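Local structure of Aureochrome1 (Vaucheria frigida, 3UE6) at the interface of chains A and B. The protein acts as a blue-light photoreceptor, sensing light through a LOV domain of the PAS family that binds flavin mononucleotide. Sequence-based numbering; all coordinates share one arbitrary frame. Chains: chain A/B, Aureochrome1.

The interface of chains A and B. Residues chain A 38, 41-42; chain B 108, 128, 130-132.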
ATOM      1  N   VAL A  38       1.423   5.339  -1.167  1.00 79.56           N
ATOM      2  CA  VAL A  38       2.524   5.153  -2.104  1.00 81.74           C
ATOM      3  C   VAL A  38       3.835   5.698  -1.544  1.00 92.51           C
ATOM      4  O   VAL A  38       4.887   5.076  -1.680  1.00100.22           O
ATOM      5  CB  VAL A  38       2.215   5.843  -3.447  1.00 79.27           C
ATOM      6  CG1 VAL A  38       3.379   5.676  -4.415  1.00 85.26           C
ATOM      7  CG2 VAL A  38       0.918   5.290  -4.043  1.00 73.98           C
ATOM      8  N   LEU A  41       5.076   3.186   0.975  1.00 91.24           N
ATOM      9  CA  LEU A  41       5.544   1.921   0.425  1.00 89.70           C
ATOM     10  C   LEU A  41       6.870   2.063  -0.318  1.00 98.95           C
ATOM     11  O   LEU A  41       7.563   1.074  -0.554  1.00105.44           O
ATOM     12  CB  LEU A  41       4.481   1.316  -0.497  1.00 89.77           C
ATOM     13  CG  LEU A  41       3.151   0.923   0.153  1.00 86.14           C
ATOM     14  CD1 LEU A  41       2.148   0.485  -0.901  1.00 88.97           C
ATOM     15  CD2 LEU A  41       3.349  -0.167   1.193  1.00 80.45           C
ATOM     16  N   GLN A  42       7.218   3.291  -0.681  1.00 99.07           N
ATOM     17  CA  GLN A  42       8.455   3.545  -1.411  1.00 98.69           C
ATOM     18  C   GLN A  42       9.617   3.890  -0.484  1.00103.82           C
ATOM     19  O   GLN A  42      10.777   3.730  -0.856  1.00109.86           O
ATOM     20  CB  GLN A  42       8.248   4.643  -2.450  1.00 97.19           C
ATOM     21  CG  GLN A  42       7.371   4.223  -3.612  1.00100.47           C
ATOM     22  CD  GLN A  42       7.176   5.334  -4.622  1.00107.98           C
ATOM     23  OE1 GLN A  42       6.888   6.475  -4.258  1.00113.47           O
ATOM     24  NE2 GLN A  42       7.337   5.009  -5.899  1.00108.18           N
TER
ATOM     25  N   ASP B 108       6.690   6.232 -12.181  1.00 74.22           N
ATOM     26  CA  ASP B 108       5.342   6.487 -11.683  1.00 75.81           C
ATOM     27  C   ASP B 108       4.561   7.388 -12.634  1.00 77.27           C
ATOM     28  O   ASP B 108       5.044   8.450 -13.035  1.00 79.73           O
ATOM     29  CB  ASP B 108       5.396   7.136 -10.301  1.00 76.00           C
ATOM     30  CG  ASP B 108       6.295   6.391  -9.335  1.00 79.00           C
ATOM     31  OD1 ASP B 108       6.398   5.150  -9.438  1.00 78.83           O
ATOM     32  OD2 ASP B 108       6.900   7.054  -8.466  1.00 79.64           O
ATOM     33  N   PHE B 128      -3.239   5.409 -10.934  1.00 67.70           N
ATOM     34  CA  PHE B 128      -1.842   5.703 -10.641  1.00 73.42           C
ATOM     35  C   PHE B 128      -1.040   4.436 -10.328  1.00 71.21           C
ATOM     36  O   PHE B 128      -1.420   3.653  -9.455  1.00 66.96           O
ATOM     37  CB  PHE B 128      -1.762   6.674  -9.463  1.00 72.96           C
ATOM     38  CG  PHE B 128      -0.356   7.005  -9.040  1.00 78.23           C
ATOM     39  CD1 PHE B 128       0.255   6.310  -8.005  1.00 75.16           C
ATOM     40  CD2 PHE B 128       0.352   8.018  -9.667  1.00 72.87           C
ATOM     41  CE1 PHE B 128       1.546   6.615  -7.612  1.00 67.55           C
ATOM     42  CE2 PHE B 128       1.646   8.324  -9.276  1.00 65.02           C
ATOM     43  CZ  PHE B 128       2.240   7.625  -8.249  1.00 61.45           C
ATOM     44  N   ALA B 130       2.844   2.850  -9.300  1.00 70.51           N
ATOM     45  CA  ALA B 130       4.192   3.086  -8.818  1.00 70.36           C
ATOM     46  C   ALA B 130       4.866   1.751  -8.534  1.00 63.88           C
ATOM     47  O   ALA B 130       4.220   0.809  -8.070  1.00 52.85           O
ATOM     48  CB  ALA B 130       4.165   3.953  -7.572  1.00 59.21           C
ATOM     49  N   GLY B 131       6.157   1.670  -8.832  1.00 65.35           N
ATOM     50  CA  GLY B 131       6.928   0.474  -8.548  1.00 65.04           C
ATOM     51  C   GLY B 131       7.507   0.513  -7.148  1.00 73.18           C
ATOM     52  O   GLY B 131       8.072   1.527  -6.727  1.00 72.11           O
ATOM     53  N   LEU B 132       7.358  -0.591  -6.423  1.00 80.13           N
ATOM     54  CA  LEU B 132       7.897  -0.696  -5.073  1.00 76.73           C
ATOM     55  C   LEU B 132       9.236  -1.434  -5.086  1.00 74.29           C
ATOM     56  O   LEU B 132       9.289  -2.651  -5.280  1.00 80.02           O
ATOM     57  CB  LEU B 132       6.894  -1.392  -4.154  1.00 69.19           C
ATOM     58  CG  LEU B 132       5.534  -0.694  -4.075  1.00 68.85           C
ATOM     59  CD1 LEU B 132       4.583  -1.417  -3.129  1.00 71.72           C
ATOM     60  CD2 LEU B 132       5.704   0.766  -3.664  1.00 58.88           C
TER
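A:Val38 meets B:Phe128 and B:Ala130: its CG1 reaches both, and its CG2 adds a second contact on the ring. With CG1 anti to the backbone N (chi1 179°), that methyl is directed at B:Ala130. A:Val38 CG1 is 3.7 Å from B:Ala130 CB. The same A:Val38 CG1 lies 3.8 Å from B:Phe128 CE1. A:Val38 CG2 stands 3.9 Å from B:Phe128 CE1, so the valine fork addresses the side of the phenyl group that carries CD1 and CE1 rather than its centre. An alanine in place of A:Val38 would probably leave this side of the B:Phe128 ring and the B:Ala130 methyl without their mates and open a gap between helix and strand.

One turn along the helix, A:Leu41 and B:Leu132 cross obliquely. The contact is made on the stem: A:Leu41 CB sits 3.4 Å from B:Leu132 CD2, while A:Leu41 CD1 and B:Leu132 CD1 are 3.8 Å apart. B:Leu132 CD2 is shared with A:Gln42, whose CG lies 3.8 Å from it, the two side chains running at about a right angle. These apolar contacts form the tightly packed part of the patch.

The polar end is looser. A:Gln42 runs extended beyond CG, which carries its amide past B:Gly131 to B:Asp108 from the opposite direction. A:Gln42 NE2 gives a weak hydrogen bond to the carboxylate oxygen B:Asp108 OD2 at 3.3 Å. The bond is long but nearly straight (172° at H). Amide and carboxylate planes are turned 43° apart. B:Gly131 O lies farther from A:Gln42 NE2, at 3.7 Å.

The interface joins two copies of the protein without exact two-fold symmetry, and it may or may not serve as a signalling dimer. All three chain A residues lie on one side of helix 36-43. Their apolar contacts fall on alternate residues, B:Phe128, B:Ala130 and B:Leu132, of strand 122-133, with B:Asp108 contributing from a loop, so the helix lies on the PAS sheet of chain B.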